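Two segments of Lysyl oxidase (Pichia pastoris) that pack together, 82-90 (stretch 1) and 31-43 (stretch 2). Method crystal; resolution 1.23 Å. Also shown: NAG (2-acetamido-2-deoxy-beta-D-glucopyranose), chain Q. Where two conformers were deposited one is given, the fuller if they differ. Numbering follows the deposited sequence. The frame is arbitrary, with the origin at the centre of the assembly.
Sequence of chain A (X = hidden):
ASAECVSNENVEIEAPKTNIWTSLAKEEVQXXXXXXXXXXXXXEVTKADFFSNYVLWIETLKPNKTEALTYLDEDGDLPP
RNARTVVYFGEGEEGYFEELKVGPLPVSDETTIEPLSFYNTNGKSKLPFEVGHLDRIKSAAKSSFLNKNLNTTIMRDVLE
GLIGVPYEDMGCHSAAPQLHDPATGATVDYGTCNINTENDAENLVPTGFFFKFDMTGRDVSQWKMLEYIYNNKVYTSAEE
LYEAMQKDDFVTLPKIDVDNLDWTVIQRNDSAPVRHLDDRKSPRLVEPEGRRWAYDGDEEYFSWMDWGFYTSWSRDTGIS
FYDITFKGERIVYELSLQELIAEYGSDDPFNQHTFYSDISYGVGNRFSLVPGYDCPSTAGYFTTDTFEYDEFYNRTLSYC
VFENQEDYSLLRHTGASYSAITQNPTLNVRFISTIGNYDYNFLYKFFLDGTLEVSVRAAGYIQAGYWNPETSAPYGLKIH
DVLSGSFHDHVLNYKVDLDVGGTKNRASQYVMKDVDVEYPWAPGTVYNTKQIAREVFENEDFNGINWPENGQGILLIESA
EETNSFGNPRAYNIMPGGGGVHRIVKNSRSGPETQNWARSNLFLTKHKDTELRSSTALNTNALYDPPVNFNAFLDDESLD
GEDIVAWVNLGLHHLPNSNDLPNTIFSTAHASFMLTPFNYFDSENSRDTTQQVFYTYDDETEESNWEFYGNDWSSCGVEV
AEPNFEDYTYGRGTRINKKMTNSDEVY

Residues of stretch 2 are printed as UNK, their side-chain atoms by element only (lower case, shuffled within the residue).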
# COMPACT_ATOMS: atom_id res chain seq x y z
N ASN A 82 -18.04 -30.97 -18.20
CA ASN A 82 -19.08 -31.36 -17.26
C ASN A 82 -19.72 -30.12 -16.67
O ASN A 82 -19.06 -29.07 -16.53
CB ASN A 82 -18.46 -32.16 -16.11
CG ASN A 82 -17.96 -33.52 -16.53
OD1 ASN A 82 -18.65 -34.28 -17.20
ND2 ASN A 82 -16.75 -33.86 -16.09
N ALA A 83 -20.97 -30.26 -16.26
CA ALA A 83 -21.68 -29.26 -15.48
C ALA A 83 -21.87 -29.72 -14.03
O ALA A 83 -22.18 -30.86 -13.76
CB ALA A 83 -23.04 -28.98 -16.11
N ARG A 84 -21.74 -28.76 -13.13
CA ARG A 84 -22.26 -28.84 -11.76
C ARG A 84 -23.65 -28.20 -11.81
O ARG A 84 -23.81 -27.09 -12.33
CB ARG A 84 -21.39 -28.03 -10.82
CG ARG A 84 -22.00 -27.81 -9.43
CD ARG A 84 -21.19 -26.89 -8.57
NE ARG A 84 -21.82 -26.62 -7.30
CZ ARG A 84 -22.15 -25.42 -6.84
NH1 ARG A 84 -21.97 -24.32 -7.60
NH2 ARG A 84 -22.70 -25.32 -5.62
N THR A 85 -24.63 -28.91 -11.28
CA THR A 85 -25.98 -28.35 -11.10
C THR A 85 -26.40 -28.49 -9.66
O THR A 85 -25.93 -29.36 -8.94
CB THR A 85 -26.98 -29.08 -12.03
OG1 THR A 85 -27.17 -30.44 -11.59
CG2 THR A 85 -26.42 -29.20 -13.48
N VAL A 86 -27.21 -27.56 -9.20
CA VAL A 86 -27.78 -27.64 -7.87
C VAL A 86 -29.30 -27.57 -8.09
O VAL A 86 -29.81 -26.61 -8.70
CB VAL A 86 -27.28 -26.52 -6.94
CG1 VAL A 86 -27.87 -26.70 -5.55
CG2 VAL A 86 -25.73 -26.48 -6.92
N VAL A 87 -29.99 -28.58 -7.54
CA VAL A 87 -31.42 -28.77 -7.73
C VAL A 87 -32.02 -28.92 -6.33
O VAL A 87 -31.52 -29.69 -5.50
CB VAL A 87 -31.71 -30.02 -8.58
CG1 VAL A 87 -33.21 -30.25 -8.75
CG2 VAL A 87 -30.99 -29.93 -9.93
N TYR A 88 -33.11 -28.20 -6.07
CA TYR A 88 -33.88 -28.45 -4.87
C TYR A 88 -34.87 -29.57 -5.12
O TYR A 88 -35.61 -29.53 -6.10
CB TYR A 88 -34.62 -27.20 -4.42
CG TYR A 88 -35.44 -27.48 -3.18
CD1 TYR A 88 -34.84 -27.60 -1.93
CD2 TYR A 88 -36.81 -27.72 -3.27
CE1 TYR A 88 -35.58 -27.90 -0.81
CE2 TYR A 88 -37.54 -28.00 -2.14
CZ TYR A 88 -36.92 -28.11 -0.92
OH TYR A 88 -37.65 -28.37 0.21
N PHE A 89 -34.83 -30.57 -4.26
CA PHE A 89 -35.82 -31.65 -4.27
C PHE A 89 -36.72 -31.59 -3.05
O PHE A 89 -36.28 -31.89 -1.92
CB PHE A 89 -35.14 -33.01 -4.32
CG PHE A 89 -34.44 -33.29 -5.62
CD1 PHE A 89 -33.08 -33.08 -5.75
CD2 PHE A 89 -35.15 -33.71 -6.73
CE1 PHE A 89 -32.44 -33.31 -6.93
CE2 PHE A 89 -34.50 -33.96 -7.93
CZ PHE A 89 -33.13 -33.76 -8.02
N GLY A 90 -38.01 -31.28 -3.30
CA GLY A 90 -39.01 -31.24 -2.26
C GLY A 90 -40.04 -32.35 -2.34
O GLY A 90 -40.87 -32.45 -1.47
N UNK A 31 -29.01 -27.60 -22.86
CA UNK A 31 -28.96 -29.07 -22.92
C UNK A 31 -29.08 -29.68 -21.52
O UNK A 31 -29.79 -30.68 -21.32
o UNK A 31 -26.96 -31.01 -26.72
c UNK A 31 -27.65 -29.53 -23.57
c UNK A 31 -27.63 -29.44 -25.08
o UNK A 31 -25.50 -30.51 -25.17
c UNK A 31 -26.62 -30.38 -25.70
N UNK A 32 -28.39 -29.08 -20.56
CA UNK A 32 -28.43 -29.61 -19.20
C UNK A 32 -29.82 -29.41 -18.59
O UNK A 32 -30.38 -30.31 -17.97
c UNK A 32 -25.96 -29.36 -18.83
c UNK A 32 -27.33 -28.98 -18.32
c UNK A 32 -27.48 -29.37 -16.88
N UNK A 33 -30.38 -28.22 -18.76
CA UNK A 33 -31.69 -27.93 -18.18
C UNK A 33 -32.74 -28.87 -18.79
O UNK A 33 -33.62 -29.39 -18.10
c UNK A 33 -32.05 -26.45 -18.42
c UNK A 33 -33.29 -25.88 -17.75
c UNK A 33 -33.46 -24.44 -18.17
c UNK A 33 -33.23 -25.96 -16.27
N UNK A 34 -32.63 -29.10 -20.09
CA UNK A 34 -33.55 -29.99 -20.81
C UNK A 34 -33.46 -31.40 -20.24
O UNK A 34 -34.48 -32.08 -20.04
c UNK A 34 -33.67 -28.73 -23.05
o UNK A 34 -34.40 -27.86 -22.50
c UNK A 34 -33.25 -30.00 -22.32
o UNK A 34 -33.32 -28.53 -24.23
N UNK A 35 -32.24 -31.86 -19.97
CA UNK A 35 -32.03 -33.22 -19.45
C UNK A 35 -32.56 -33.35 -18.03
O UNK A 35 -33.14 -34.37 -17.68
c UNK A 35 -28.72 -35.30 -19.25
c UNK A 35 -30.56 -33.62 -19.53
c UNK A 35 -30.22 -35.07 -19.14
c UNK A 35 -31.00 -36.06 -19.98
N UNK A 36 -32.38 -32.30 -17.23
CA UNK A 36 -32.93 -32.30 -15.89
C UNK A 36 -34.46 -32.38 -15.96
O UNK A 36 -35.06 -33.14 -15.20
c UNK A 36 -32.47 -31.06 -15.11
c UNK A 36 -30.65 -29.71 -14.16
c UNK A 36 -30.99 -31.05 -14.72
c UNK A 36 -30.66 -32.12 -13.69
N UNK A 37 -35.06 -31.64 -16.89
CA UNK A 37 -36.52 -31.63 -17.03
C UNK A 37 -37.07 -32.99 -17.48
O UNK A 37 -38.21 -33.33 -17.15
c UNK A 37 -37.30 -29.22 -17.34
n UNK A 37 -38.54 -28.94 -16.82
c UNK A 37 -38.54 -27.71 -16.32
c UNK A 37 -36.98 -30.53 -17.99
n UNK A 37 -37.33 -27.20 -16.49
c UNK A 37 -36.53 -28.13 -17.10
N UNK A 38 -36.29 -33.74 -18.26
CA UNK A 38 -36.75 -35.04 -18.74
C UNK A 38 -36.47 -36.16 -17.72
O UNK A 38 -37.09 -37.20 -17.76
o UNK A 38 -34.77 -35.62 -20.05
c UNK A 38 -36.15 -35.36 -20.12
N UNK A 39 -35.58 -35.90 -16.78
CA UNK A 39 -35.17 -36.90 -15.80
C UNK A 39 -35.98 -36.83 -14.49
O UNK A 39 -36.27 -37.86 -13.88
c UNK A 39 -33.66 -36.70 -15.49
o UNK A 39 -32.91 -36.88 -16.71
c UNK A 39 -33.16 -37.79 -14.54
N UNK A 40 -36.32 -35.62 -14.09
CA UNK A 40 -37.04 -35.34 -12.85
C UNK A 40 -38.28 -34.51 -13.17
O UNK A 40 -38.38 -33.92 -14.25
c UNK A 40 -34.77 -35.16 -11.65
c UNK A 40 -32.27 -36.27 -11.21
c UNK A 40 -34.63 -36.32 -10.95
c UNK A 40 -36.14 -34.55 -11.88
c UNK A 40 -32.38 -35.11 -11.92
c UNK A 40 -33.39 -36.89 -10.74
c UNK A 40 -33.63 -34.55 -12.13
o UNK A 40 -31.03 -36.82 -11.00
N UNK A 41 -39.22 -34.47 -12.23
CA UNK A 41 -40.35 -33.54 -12.33
C UNK A 41 -39.89 -32.19 -11.82
O UNK A 41 -39.82 -31.97 -10.60
c UNK A 41 -41.49 -34.10 -11.46
c UNK A 41 -42.80 -33.35 -11.62
o UNK A 41 -42.85 -32.22 -12.13
n UNK A 41 -43.88 -34.00 -11.16
N UNK A 42 -39.55 -31.31 -12.75
CA UNK A 42 -39.04 -29.98 -12.42
C UNK A 42 -40.16 -28.96 -12.61
O UNK A 42 -40.79 -28.89 -13.68
c UNK A 42 -36.12 -30.73 -11.76
c UNK A 42 -37.83 -29.64 -13.34
c UNK A 42 -37.37 -28.20 -13.14
c UNK A 42 -36.67 -30.63 -13.16
N UNK A 43 -40.36 -28.15 -11.57
CA UNK A 43 -41.30 -27.04 -11.57
C UNK A 43 -40.53 -25.74 -11.86
O UNK A 43 -39.40 -25.56 -11.36
c UNK A 43 -43.01 -25.85 -10.12
o UNK A 43 -42.70 -28.20 -9.97
c UNK A 43 -41.98 -26.98 -10.19
C1 NAG Q . -45.11 -33.23 -11.09
C2 NAG Q . -46.15 -34.33 -11.26
C3 NAG Q . -47.55 -33.75 -11.10
C4 NAG Q . -47.67 -32.92 -9.83
C5 NAG Q . -46.50 -31.95 -9.68
C6 NAG Q . -46.54 -31.29 -8.31
C7 NAG Q . -46.13 -36.23 -12.84
C8 NAG Q . -46.00 -36.62 -14.29
N2 NAG Q . -46.03 -34.92 -12.59
O3 NAG Q . -48.50 -34.79 -11.07
O4 NAG Q . -48.88 -32.19 -9.88
O5 NAG Q . -45.27 -32.64 -9.81
O6 NAG Q . -45.38 -30.51 -8.12
O7 NAG Q . -46.33 -37.10 -11.99

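Position 31 has three carbons in a row, the last carrying two oxygens. It touches nothing on stretch 1. Two carbons lead to a carboxylate carbon, so this is Glu31.

Position 32 has three carbons, the first forking into two. It points toward the strand and meets Ala83 and Thr85. The fork at CB without oxygen makes it Val32. Its CG2 lies 4.0 Å from Ala83 CB, and its CG1 lies 3.6 Å from Thr85 CG2.

Position 33 has four carbons, forked at the second. It makes no contact with stretch 1. This is Leu33, with rotamers t and p.

Position 34 has two carbons, the second with two oxygens. It is exposed and out of reach of the strand. The short carboxylate is Asp34.

Position 35 again has four carbons forked at the second, and does not reach stretch 1. This is Leu35.

Position 36 has the same four-carbon pattern but points toward the strand, where it meets Thr85 and Val87. It is Leu36. Its CD1 is 4.2 Å from Val87 CG2 and 4.3 Å from Thr85 CB. Val32 and Leu36 are one helical turn apart, and Leu36 N donates to Val32 O at 2.9 Å.

Position 37 has one carbon, then a five-membered ring of three carbons and two nitrogens. The ring is an imidazole, so His37. It stays clear of stretch 1.

Position 38 has one carbon and one oxygen, exposed and far from the strand. It is Ser38.

Position 39 has one carbon carrying an oxygen and a carbon. It also misses stretch 1. This is Thr39. Its OG1 donates to Leu35 O at 2.7 Å, turning the hydroxyl back onto the helix.

Position 40 has one carbon, then a six-carbon ring bearing an oxygen. The ring meets Phe89. The phenol is Tyr40, the first residue to leave helical phi/psi. Its CD2 is 3.8 Å from Phe89 CE2.

Position 41 has two carbons, the second carrying an oxygen and a nitrogen. The amide is Asn41. It does not touch stretch 1; its ND2 is bonded to NAG C1 at 1.5 Å, an N-linked sugar.

Position 42 has four carbons, forked at the first, with one arm two carbons long. It meets Val87. This is Ile42, whose CD1 is 4.2 Å from Val87 CG1.

Position 43 has one carbon carrying an oxygen and a carbon, out of reach of the strand. It is Thr43, two residues after Asn41, completing the Asn-X-Thr glycosylation motif.

The contact is apolar, with no hydrogen bonds across it. Helix and strand axes cross at -52°. Ala83, Thr85 and Val87 alternate along the strand and point toward stretch 2; Arg84 and Val86 point away. Val32 and Leu36 cover this row from the helix, and Ile42 adds to it beyond the helix. Phe89 presents its ring edge to the face of Tyr40, with centroids 5.1 Å apart and planes at 76°. The buried area is modest, 288 Å².

Stretch 2 31-43: EVLDLLHSTYNIT
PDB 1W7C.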